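Local coordinates for protein EvdO2 (Micromonospora carbonacea, PDB 4XAB) that probably catalyses an oxidative ring closure in orthosomycin biosynthesis, as a metal-dependent oxygenase with a double-stranded beta-helix fold of the phytanoyl-CoA dioxygenase family, at residues A124-H129 against H215-N220. Residues are numbered along the deposited sequence; the frame is centred on the assembly and turned at random.
Sequences APTPWH and HYAGPN. With NI (nickel (II) ion), chain B.
His129 and His215 grip the nickel ion from two antiparallel segments of the chain. His129 NE2 binds it at 2.0 Å and His215 NE2 at 2.1 Å. Asp131 completes the His-X-Asp...His facial triad of the double-stranded beta-helix oxygenases; a water is a further ligand. Nickel probably stands in for the iron such enzymes use. In both histidines CG lies between the backbone N and the carbonyl carbon, the crowded position (chi1 69° and 50°). From there the rings bring their NE2 atoms together at the metal, with planes meeting obliquely.

A second shell fixes the ring rotations. His129 ND1 donates to Pro127 O at 3.0 Å, almost in the ring plane and nearly along the C=O axis. His215 ND1 also hydrogen-bonds Thr213 O. Each bond sets the far nitrogen to face the metal and may make the imidazole a stronger donor.

The backbones are tied by two hydrogen-bonded antiparallel pairs, Thr126 with Ala217 and His129 with His215. The shortest backbone bond, Thr126 N to Ala217 O at 2.7 Å, is bent. A beta bulge between the pairs shifts the register by one. Thr126, Ala217 and both histidines send their CB atoms to the same face, and Thr126 CB rests 3.8 Å from Ala217 CB.

At the bulge, where the chain turns a corner, Tyr216 CB sits over the five-membered ring of Trp128, 3.5 Å from its centroid, a CH-pi contact. The phenol ring continues this as an offset stack, with planes at 26°. Pro125 CB touches Tyr216 CE2 at 3.8 Å.

Leu160 lies against Ala217 and Tyr162 against His215. Strand 215-217 pairs with 160-162, the middle strand of a three-stranded antiparallel sheet, and segment 124-129 pairs along the other edge of 215-217.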
loop_
_atom_site.group_PDB
_atom_site.type_symbol
_atom_site.label_atom_id
_atom_site.label_comp_id
_atom_site.label_asym_id
_atom_site.label_seq_id
_atom_site.Cartn_x
_atom_site.Cartn_y
_atom_site.Cartn_z
ATOM N N ALA A 124 8.183 5.484 13.454
ATOM C CA ALA A 124 6.731 5.342 13.537
ATOM C C ALA A 124 6.251 4.146 12.716
ATOM O O ALA A 124 6.682 3.958 11.576
ATOM C CB ALA A 124 6.030 6.607 13.063
ATOM N N PRO A 125 5.360 3.335 13.297
ATOM C CA PRO A 125 4.704 2.294 12.506
ATOM C C PRO A 125 3.594 2.890 11.662
ATOM O O PRO A 125 3.219 4.053 11.859
ATOM C CB PRO A 125 4.126 1.364 13.573
ATOM C CG PRO A 125 3.760 2.327 14.689
ATOM C CD PRO A 125 4.822 3.407 14.669
ATOM N N THR A 126 3.091 2.103 10.720
ATOM C CA THR A 126 1.793 2.371 10.122
ATOM C C THR A 126 0.782 1.552 10.912
ATOM O O THR A 126 0.773 0.320 10.829
ATOM C CB THR A 126 1.758 1.998 8.635
ATOM O OG1 THR A 126 2.827 2.677 7.958
ATOM C CG2 THR A 126 0.427 2.422 8.021
ATOM N N PRO A 127 -0.038 2.229 11.731
ATOM C CA PRO A 127 -0.884 1.495 12.674
ATOM C C PRO A 127 -1.896 0.623 11.958
ATOM O O PRO A 127 -2.202 0.887 10.790
ATOM C CB PRO A 127 -1.583 2.611 13.460
ATOM C CG PRO A 127 -0.658 3.778 13.344
ATOM C CD PRO A 127 -0.100 3.684 11.951
ATOM N N TRP A 128 -2.387 -0.404 12.641
ATOM C CA TRP A 128 -3.479 -1.221 12.113
ATOM C C TRP A 128 -4.605 -0.374 11.529
ATOM O O TRP A 128 -5.076 0.563 12.160
ATOM C CB TRP A 128 -4.043 -2.126 13.205
ATOM C CG TRP A 128 -3.160 -3.284 13.495
ATOM C CD1 TRP A 128 -2.323 -3.435 14.569
ATOM C CD2 TRP A 128 -3.015 -4.457 12.697
ATOM N NE1 TRP A 128 -1.671 -4.638 14.485
ATOM C CE2 TRP A 128 -2.069 -5.282 13.339
ATOM C CE3 TRP A 128 -3.584 -4.884 11.490
ATOM C CZ2 TRP A 128 -1.685 -6.518 12.823
ATOM C CZ3 TRP A 128 -3.206 -6.114 10.976
ATOM C CH2 TRP A 128 -2.259 -6.919 11.641
ATOM N N HIS A 129 -5.026 -0.719 10.312
ATOM C CA HIS A 129 -6.127 -0.036 9.642
ATOM C C HIS A 129 -6.677 -0.921 8.548
ATOM O O HIS A 129 -6.039 -1.892 8.139
ATOM C CB HIS A 129 -5.681 1.312 9.033
ATOM C CG HIS A 129 -4.741 1.172 7.867
ATOM N ND1 HIS A 129 -3.399 0.887 8.023
ATOM C CD2 HIS A 129 -4.954 1.258 6.531
ATOM C CE1 HIS A 129 -2.824 0.808 6.832
ATOM N NE2 HIS A 129 -3.745 1.022 5.906
ATOM N N HIS A 215 -4.347 -4.269 7.988
ATOM C CA HIS A 215 -2.899 -4.412 7.897
ATOM C C HIS A 215 -2.166 -3.370 8.723
ATOM O O HIS A 215 -2.728 -2.356 9.117
ATOM C CB HIS A 215 -2.424 -4.368 6.431
ATOM C CG HIS A 215 -2.963 -3.212 5.638
ATOM N ND1 HIS A 215 -4.260 -3.165 5.176
ATOM C CD2 HIS A 215 -2.364 -2.082 5.196
ATOM C CE1 HIS A 215 -4.444 -2.038 4.506
ATOM N NE2 HIS A 215 -3.307 -1.371 4.490
ATOM N N TYR A 216 -0.890 -3.654 8.967
ATOM C CA TYR A 216 -0.028 -2.870 9.847
ATOM C C TYR A 216 1.357 -2.914 9.239
ATOM O O TYR A 216 1.705 -3.893 8.588
ATOM C CB TYR A 216 -0.042 -3.467 11.254
ATOM C CG TYR A 216 1.145 -3.161 12.127
ATOM C CD1 TYR A 216 2.310 -3.924 12.062
ATOM C CD2 TYR A 216 1.084 -2.132 13.051
ATOM C CE1 TYR A 216 3.384 -3.647 12.873
ATOM C CE2 TYR A 216 2.152 -1.849 13.866
ATOM C CZ TYR A 216 3.297 -2.606 13.769
ATOM O OH TYR A 216 4.355 -2.324 14.592
ATOM N N ALA A 217 2.144 -1.862 9.425
ATOM C CA ALA A 217 3.558 -1.929 9.056
ATOM C C ALA A 217 4.406 -1.435 10.204
ATOM O O ALA A 217 4.109 -0.406 10.805
ATOM C CB ALA A 217 3.846 -1.118 7.794
ATOM N N GLY A 218 5.469 -2.168 10.504
ATOM C CA GLY A 218 6.348 -1.788 11.585
ATOM C C GLY A 218 7.232 -0.618 11.195
ATOM O O GLY A 218 7.243 -0.181 10.039
ATOM N N PRO A 219 7.972 -0.089 12.166
ATOM C CA PRO A 219 8.953 0.963 11.890
ATOM C C PRO A 219 10.112 0.423 11.057
ATOM O O PRO A 219 10.297 -0.793 10.985
ATOM C CB PRO A 219 9.424 1.369 13.286
ATOM C CG PRO A 219 9.241 0.123 14.103
ATOM C CD PRO A 219 7.954 -0.464 13.590
ATOM N N ASN A 220 10.883 1.305 10.435
ATOM C CA ASN A 220 12.090 0.851 9.747
ATOM C C ASN A 220 13.271 0.980 10.686
ATOM O O ASN A 220 13.850 2.051 10.819
ATOM C CB ASN A 220 12.311 1.649 8.456
ATOM C CG ASN A 220 13.609 1.293 7.758
ATOM O OD1 ASN A 220 14.178 0.232 7.991
ATOM N ND2 ASN A 220 14.077 2.182 6.886
HETATM NI NI NI B . -3.321 0.628 3.942
HETATM O O HOH W 1 -2.803 0.116 2.068
#